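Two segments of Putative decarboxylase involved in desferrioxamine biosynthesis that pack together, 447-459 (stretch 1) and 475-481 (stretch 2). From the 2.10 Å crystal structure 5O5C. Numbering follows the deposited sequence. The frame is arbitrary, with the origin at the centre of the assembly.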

ATOM      1  N   ASP B 447      16.712 -36.369  13.765  1.00 43.44           N
ATOM      2  CA  ASP B 447      15.699 -35.494  13.194  1.00 44.70           C
ATOM      3  C   ASP B 447      15.476 -34.183  13.970  1.00 43.47           C
ATOM      4  O   ASP B 447      15.912 -33.131  13.512  1.00 44.78           O
ATOM      5  CB  ASP B 447      14.381 -36.229  13.011  1.00 46.51           C
ATOM      6  CG  ASP B 447      13.359 -35.366  12.323  1.00 51.03           C
ATOM      7  OD1 ASP B 447      13.362 -35.328  11.071  1.00 52.14           O
ATOM      8  OD2 ASP B 447      12.581 -34.692  13.040  1.00 59.86           O
ATOM      9  N   ALA B 448      14.811 -34.232  15.129  1.00 38.34           N
ATOM     10  CA  ALA B 448      14.758 -33.064  16.028  1.00 41.12           C
ATOM     11  C   ALA B 448      16.146 -32.536  16.369  1.00 39.19           C
ATOM     12  O   ALA B 448      16.231 -31.416  16.837  1.00 43.78           O
ATOM     13  CB  ALA B 448      13.999 -33.355  17.318  1.00 41.10           C
ATOM     14  N   LEU B 449      17.211 -33.327  16.150  1.00 33.78           N
ATOM     15  CA  LEU B 449      18.583 -32.830  16.268  1.00 34.38           C
ATOM     16  C   LEU B 449      19.058 -32.113  14.997  1.00 31.19           C
ATOM     17  O   LEU B 449      19.653 -31.053  15.058  1.00 28.20           O
ATOM     18  CB  LEU B 449      19.552 -33.959  16.633  1.00 38.25           C
ATOM     19  CG  LEU B 449      21.013 -33.565  16.843  1.00 37.74           C
ATOM     20  CD1 LEU B 449      21.133 -32.485  17.906  1.00 43.08           C
ATOM     21  CD2 LEU B 449      21.842 -34.779  17.198  1.00 39.06           C
ATOM     22  N   THR B 450      18.808 -32.710  13.847  1.00 34.13           N
ATOM     23  CA  THR B 450      19.116 -32.057  12.570  1.00 32.34           C
ATOM     24  C   THR B 450      18.335 -30.734  12.433  1.00 34.37           C
ATOM     25  O   THR B 450      18.827 -29.784  11.817  1.00 29.45           O
ATOM     26  CB  THR B 450      18.821 -33.006  11.429  1.00 33.49           C
ATOM     27  OG1 THR B 450      19.502 -34.242  11.698  1.00 37.87           O
ATOM     28  CG2 THR B 450      19.261 -32.435  10.084  1.00 33.75           C
ATOM     29  N   ASP B 451      17.148 -30.663  13.033  1.00 30.07           N
ATOM     30  CA  ASP B 451      16.396 -29.405  13.083  1.00 33.89           C
ATOM     31  C   ASP B 451      17.079 -28.313  13.890  1.00 30.79           C
ATOM     32  O   ASP B 451      17.177 -27.209  13.428  1.00 30.26           O
ATOM     33  CB  ASP B 451      14.964 -29.617  13.591  1.00 31.66           C
ATOM     34  CG  ASP B 451      14.118 -30.377  12.599  1.00 36.23           C
ATOM     35  OD1 ASP B 451      14.398 -30.241  11.385  1.00 37.54           O
ATOM     36  OD2 ASP B 451      13.200 -31.120  13.016  1.00 38.67           O
ATOM     37  N   GLU B 452      17.518 -28.643  15.092  1.00 34.48           N
ATOM     38  CA  GLU B 452      18.287 -27.751  15.923  1.00 36.02           C
ATOM     39  C   GLU B 452      19.543 -27.304  15.197  1.00 34.65           C
ATOM     40  O   GLU B 452      19.867 -26.125  15.157  1.00 27.94           O
ATOM     41  CB  GLU B 452      18.640 -28.416  17.239  1.00 44.06           C
ATOM     42  CG  GLU B 452      17.445 -28.517  18.191  1.00 57.20           C
ATOM     43  CD  GLU B 452      17.641 -29.555  19.290  1.00 63.78           C
ATOM     44  OE1 GLU B 452      18.644 -29.437  20.035  1.00 74.49           O
ATOM     45  OE2 GLU B 452      16.793 -30.477  19.409  1.00 66.42           O
ATOM     46  N   ILE B 453      20.232 -28.252  14.574  1.00 35.49           N
ATOM     47  CA  ILE B 453      21.515 -27.938  14.028  1.00 34.71           C
ATOM     48  C   ILE B 453      21.310 -26.931  12.866  1.00 32.77           C
ATOM     49  O   ILE B 453      22.037 -25.994  12.785  1.00 24.21           O
ATOM     50  CB  ILE B 453      22.341 -29.228  13.686  1.00 41.78           C
ATOM     51  CG1 ILE B 453      23.832 -28.952  13.865  1.00 45.48           C
ATOM     52  CG2 ILE B 453      22.041 -29.761  12.303  1.00 42.29           C
ATOM     53  CD1 ILE B 453      24.771 -29.989  13.265  1.00 47.19           C
ATOM     54  N   ASN B 454      20.284 -27.077  12.025  1.00 32.14           N
ATOM     55  CA  ASN B 454      20.122 -26.151  10.876  1.00 29.31           C
ATOM     56  C   ASN B 454      19.566 -24.781  11.267  1.00 28.57           C
ATOM     57  O   ASN B 454      20.005 -23.756  10.721  1.00 27.72           O
ATOM     58  CB  ASN B 454      19.262 -26.795   9.796  1.00 30.69           C
ATOM     59  CG  ASN B 454      20.018 -27.843   9.009  1.00 29.96           C
ATOM     60  OD1 ASN B 454      20.684 -27.524   8.054  1.00 30.93           O
ATOM     61  ND2 ASN B 454      19.915 -29.092   9.415  1.00 30.88           N
ATOM     62  N   THR B 455      18.622 -24.760  12.204  1.00 30.49           N
ATOM     63  CA  THR B 455      18.150 -23.502  12.781  1.00 33.08           C
ATOM     64  C   THR B 455      19.257 -22.764  13.500  1.00 31.71           C
ATOM     65  O   THR B 455      19.263 -21.556  13.438  1.00 31.14           O
ATOM     66  CB  THR B 455      16.922 -23.631  13.721  1.00 40.55           C
ATOM     67  OG1 THR B 455      16.556 -22.324  14.171  1.00 43.06           O
ATOM     68  CG2 THR B 455      17.179 -24.486  14.963  1.00 42.62           C
ATOM     69  N   ASN B 456      20.198 -23.463  14.157  1.00 26.50           N
ATOM     70  CA  ASN B 456      21.355 -22.764  14.703  1.00 28.86           C
ATOM     71  C   ASN B 456      22.353 -22.311  13.666  1.00 27.15           C
ATOM     72  O   ASN B 456      22.961 -21.308  13.877  1.00 26.40           O
ATOM     73  CB  ASN B 456      22.031 -23.548  15.817  1.00 33.11           C
ATOM     74  CG  ASN B 456      21.135 -23.657  17.038  1.00 34.87           C
ATOM     75  OD1 ASN B 456      20.663 -22.650  17.560  1.00 34.82           O
ATOM     76  ND2 ASN B 456      20.830 -24.870  17.436  1.00 37.06           N
ATOM     77  N   ILE B 457      22.507 -23.022  12.545  1.00 25.47           N
ATOM     78  CA  ILE B 457      23.369 -22.523  11.493  1.00 24.26           C
ATOM     79  C   ILE B 457      22.866 -21.185  10.981  1.00 23.43           C
ATOM     80  O   ILE B 457      23.619 -20.245  10.837  1.00 21.11           O
ATOM     81  CB  ILE B 457      23.474 -23.486  10.305  1.00 23.00           C
ATOM     82  CG1 ILE B 457      24.362 -24.701  10.655  1.00 21.78           C
ATOM     83  CG2 ILE B 457      24.028 -22.762   9.111  1.00 20.95           C
ATOM     84  CD1 ILE B 457      24.250 -25.808   9.662  1.00 20.88           C
ATOM     85  N   ARG B 458      21.589 -21.081  10.665  1.00 28.41           N
ATOM     86  CA  ARG B 458      21.077 -19.780  10.152  1.00 25.48           C
ATOM     87  C   ARG B 458      21.274 -18.626  11.139  1.00 26.03           C
ATOM     88  O   ARG B 458      21.649 -17.479  10.755  1.00 23.46           O
ATOM     89  CB  ARG B 458      19.622 -19.948   9.767  1.00 29.11           C
ATOM     90  CG  ARG B 458      18.782 -18.685   9.677  1.00 30.87           C
ATOM     91  CD  ARG B 458      17.403 -19.142   9.228  1.00 33.73           C
ATOM     92  NE  ARG B 458      16.344 -18.130   9.281  1.00 40.67           N
ATOM     93  CZ  ARG B 458      16.299 -17.047   8.527  1.00 36.94           C
ATOM     94  NH1 ARG B 458      17.308 -16.777   7.737  1.00 42.45           N
ATOM     95  NH2 ARG B 458      15.275 -16.212   8.584  1.00 36.39           N
ATOM     96  N   LYS B 459      21.013 -18.913  12.415  1.00 27.33           N
ATOM     97  CA  LYS B 459      21.177 -17.900  13.462  1.00 29.62           C
ATOM     98  C   LYS B 459      22.655 -17.513  13.545  1.00 29.17           C
ATOM     99  O   LYS B 459      22.994 -16.346  13.534  1.00 26.55           O
ATOM    100  CB  LYS B 459      20.559 -18.383  14.798  1.00 34.89           C
ATOM    101  CG  LYS B 459      19.037 -18.185  14.827  1.00 35.25           C
ATOM    102  CD  LYS B 459      18.466 -18.069  16.241  1.00 40.87           C
ATOM    103  CE  LYS B 459      18.461 -19.403  16.979  1.00 40.61           C
ATOM    104  NZ  LYS B 459      17.301 -19.521  17.911  1.00 44.29           N
ATOM    105  N   ASN B 475       7.644 -30.330   5.418  1.00 43.57           N
ATOM    106  CA  ASN B 475       7.091 -31.509   6.088  1.00 50.31           C
ATOM    107  C   ASN B 475       7.474 -31.553   7.571  1.00 45.33           C
ATOM    108  O   ASN B 475       7.796 -32.598   8.101  1.00 49.08           O
ATOM    109  CB  ASN B 475       7.435 -32.809   5.306  1.00 55.17           C
ATOM    110  CG  ASN B 475       8.818 -33.380   5.639  1.00 61.42           C
ATOM    111  OD1 ASN B 475       8.974 -34.110   6.611  1.00 76.20           O
ATOM    112  ND2 ASN B 475       9.811 -33.071   4.824  1.00 61.28           N
ATOM    113  N   GLY B 476       7.411 -30.406   8.236  1.00 41.23           N
ATOM    114  CA  GLY B 476       7.765 -30.308   9.643  1.00 43.83           C
ATOM    115  C   GLY B 476       9.247 -30.455   9.989  1.00 46.17           C
ATOM    116  O   GLY B 476       9.573 -30.756  11.134  1.00 57.54           O
ATOM    117  N   ARG B 477      10.144 -30.239   9.025  1.00 41.51           N
ATOM    118  CA  ARG B 477      11.583 -30.345   9.244  1.00 43.40           C
ATOM    119  C   ARG B 477      12.238 -29.009   8.853  1.00 42.50           C
ATOM    120  O   ARG B 477      11.794 -28.355   7.918  1.00 32.44           O
ATOM    121  CB  ARG B 477      12.129 -31.552   8.455  1.00 48.94           C
ATOM    122  CG  ARG B 477      11.861 -32.867   9.185  1.00 55.66           C
ATOM    123  CD  ARG B 477      11.565 -34.107   8.337  1.00 59.53           C
ATOM    124  NE  ARG B 477      10.633 -35.000   9.067  1.00 68.56           N
ATOM    125  CZ  ARG B 477      10.224 -36.221   8.684  1.00 78.14           C
ATOM    126  NH1 ARG B 477      10.658 -36.775   7.547  1.00 80.30           N
ATOM    127  NH2 ARG B 477       9.368 -36.907   9.462  1.00 77.74           N
ATOM    128  N   GLN B 478      13.258 -28.580   9.600  1.00 36.95           N
ATOM    129  CA  GLN B 478      13.879 -27.309   9.326  1.00 33.98           C
ATOM    130  C   GLN B 478      14.827 -27.490   8.162  1.00 31.09           C
ATOM    131  O   GLN B 478      15.727 -28.321   8.219  1.00 25.50           O
ATOM    132  CB  GLN B 478      14.586 -26.721  10.550  1.00 36.09           C
ATOM    133  CG  GLN B 478      13.716 -25.789  11.371  1.00 39.15           C
ATOM    134  CD  GLN B 478      13.255 -24.626  10.534  1.00 41.57           C
ATOM    135  OE1 GLN B 478      12.088 -24.540  10.201  1.00 47.29           O
ATOM    136  NE2 GLN B 478      14.192 -23.787  10.095  1.00 43.13           N
ATOM    137  N   TYR B 479      14.565 -26.754   7.077  1.00 25.44           N
ATOM    138  CA  TYR B 479      15.526 -26.620   5.991  1.00 26.38           C
ATOM    139  C   TYR B 479      16.106 -25.203   5.958  1.00 26.94           C
ATOM    140  O   TYR B 479      15.583 -24.283   6.609  1.00 26.41           O
ATOM    141  CB  TYR B 479      14.895 -27.065   4.660  1.00 24.88           C
ATOM    142  CG  TYR B 479      14.721 -28.585   4.575  1.00 26.53           C
ATOM    143  CD1 TYR B 479      13.616 -29.229   5.121  1.00 30.61           C
ATOM    144  CD2 TYR B 479      15.673 -29.360   3.971  1.00 27.09           C
ATOM    145  CE1 TYR B 479      13.466 -30.610   5.046  1.00 30.68           C
ATOM    146  CE2 TYR B 479      15.538 -30.729   3.883  1.00 29.75           C
ATOM    147  CZ  TYR B 479      14.453 -31.347   4.420  1.00 30.77           C
ATOM    148  OH  TYR B 479      14.399 -32.680   4.319  1.00 32.61           O
ATOM    149  N   LEU B 480      17.217 -25.051   5.240  1.00 27.65           N
ATOM    150  CA  LEU B 480      17.837 -23.742   4.968  1.00 28.37           C
ATOM    151  C   LEU B 480      17.463 -23.363   3.557  1.00 27.13           C
ATOM    152  O   LEU B 480      17.067 -24.214   2.765  1.00 22.17           O
ATOM    153  CB  LEU B 480      19.356 -23.811   5.056  1.00 28.45           C
ATOM    154  CG  LEU B 480      19.974 -24.124   6.423  1.00 31.64           C
ATOM    155  CD1 LEU B 480      21.492 -24.189   6.272  1.00 33.69           C
ATOM    156  CD2 LEU B 480      19.563 -23.080   7.445  1.00 28.62           C
ATOM    157  N   LYS B 481      17.553 -22.082   3.245  1.00 24.21           N
ATOM    158  CA  LYS B 481      17.099 -21.643   1.956  1.00 24.94           C
ATOM    159  C   LYS B 481      18.048 -20.615   1.430  1.00 23.44           C
ATOM    160  O   LYS B 481      18.481 -19.724   2.167  1.00 20.48           O
ATOM    161  CB  LYS B 481      15.705 -21.062   2.023  1.00 26.40           C
ATOM    162  CG  LYS B 481      15.295 -20.351   0.735  1.00 27.14           C
ATOM    163  CD  LYS B 481      14.395 -19.154   0.940  1.00 30.13           C
ATOM    164  CE  LYS B 481      12.962 -19.512   0.897  1.00 29.52           C
ATOM    165  NZ  LYS B 481      12.157 -18.310   1.133  1.00 30.66           N
TER

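Residues 448-459 form a helix, and the second stretch runs as a strand through Leu480 and Lys481. Both elements continue later in the chain. Their axes approach to 7.4 Å and run in broadly the same direction, with a crossing angle of 33°. The backbones come nearest at Asp451 and Gln478, whose CA atoms are 5.0 Å apart. The contact is modest, burying 441 Å² in total. Within the helix, main-chain bonds link each turn to the next; Asp451 N to Asp447 O, at 2.8 Å, ties the helix to the residue just before it.

One hydrogen bond joins the stretches. The backbone amide Gln478 N donates to the carboxylate oxygen Asp451 OD1 at 2.7 Å. The N-H...O angle is 167°, so the bond is short and nearly straight. The CB of Asp451 points sideways, but its chi1 in the m well brings the carboxylate nearer to the strand. The acceptor is charged and the donor is main chain, so the bond does not depend on the Gln478 side chain. The same oxygen also lies beside the preceding residue, with Asp451 OD1 3.5 Å from Arg477 CA.

One salt bridge forms at the exposed end of the contact. Asp447 OD1 lies 3.4 Å from Arg477 NE. The oxygen sits well out of the guanidinium plane, and no N-H points at it. The attraction is therefore between charges only.

The remaining contacts are van der Waals in character and centre on Leu480. Its CB points sideways, but the end of its side chain reaches nearer to the helix. Leu480 CD2 lies 3.4 Å from Asn454 O and 3.9 Å from Arg458 CB. Leu480 CD1 meets Ile457 CG2 at 4.1 Å, an apolar pairing between two buried residues. Arg458 takes part here through the aliphatic base of its side chain; its NH2 is hydrogen-bonded elsewhere in the structure.

Asn454 also points toward the strand, yet its amide makes no hydrogen bond to it. Asn454 ND2 donates back to Thr450 O at 2.7 Å, one turn earlier, and Asn454 OD1 is satisfied elsewhere in the structure. Its contacts with the strand are packing only: Asn454 OD1 is 3.8 Å from Leu480 CG, and Asn454 CB is 4.2 Å from Gln478 O.

Gln478 points toward the helix, and its CB lies 3.6 Å from Asp451 OD1. Tyr479, the next residue, points away, as expected from the alternation of a strand. Gly476 precedes them with a positive phi of 70°, a conformation that favours glycine.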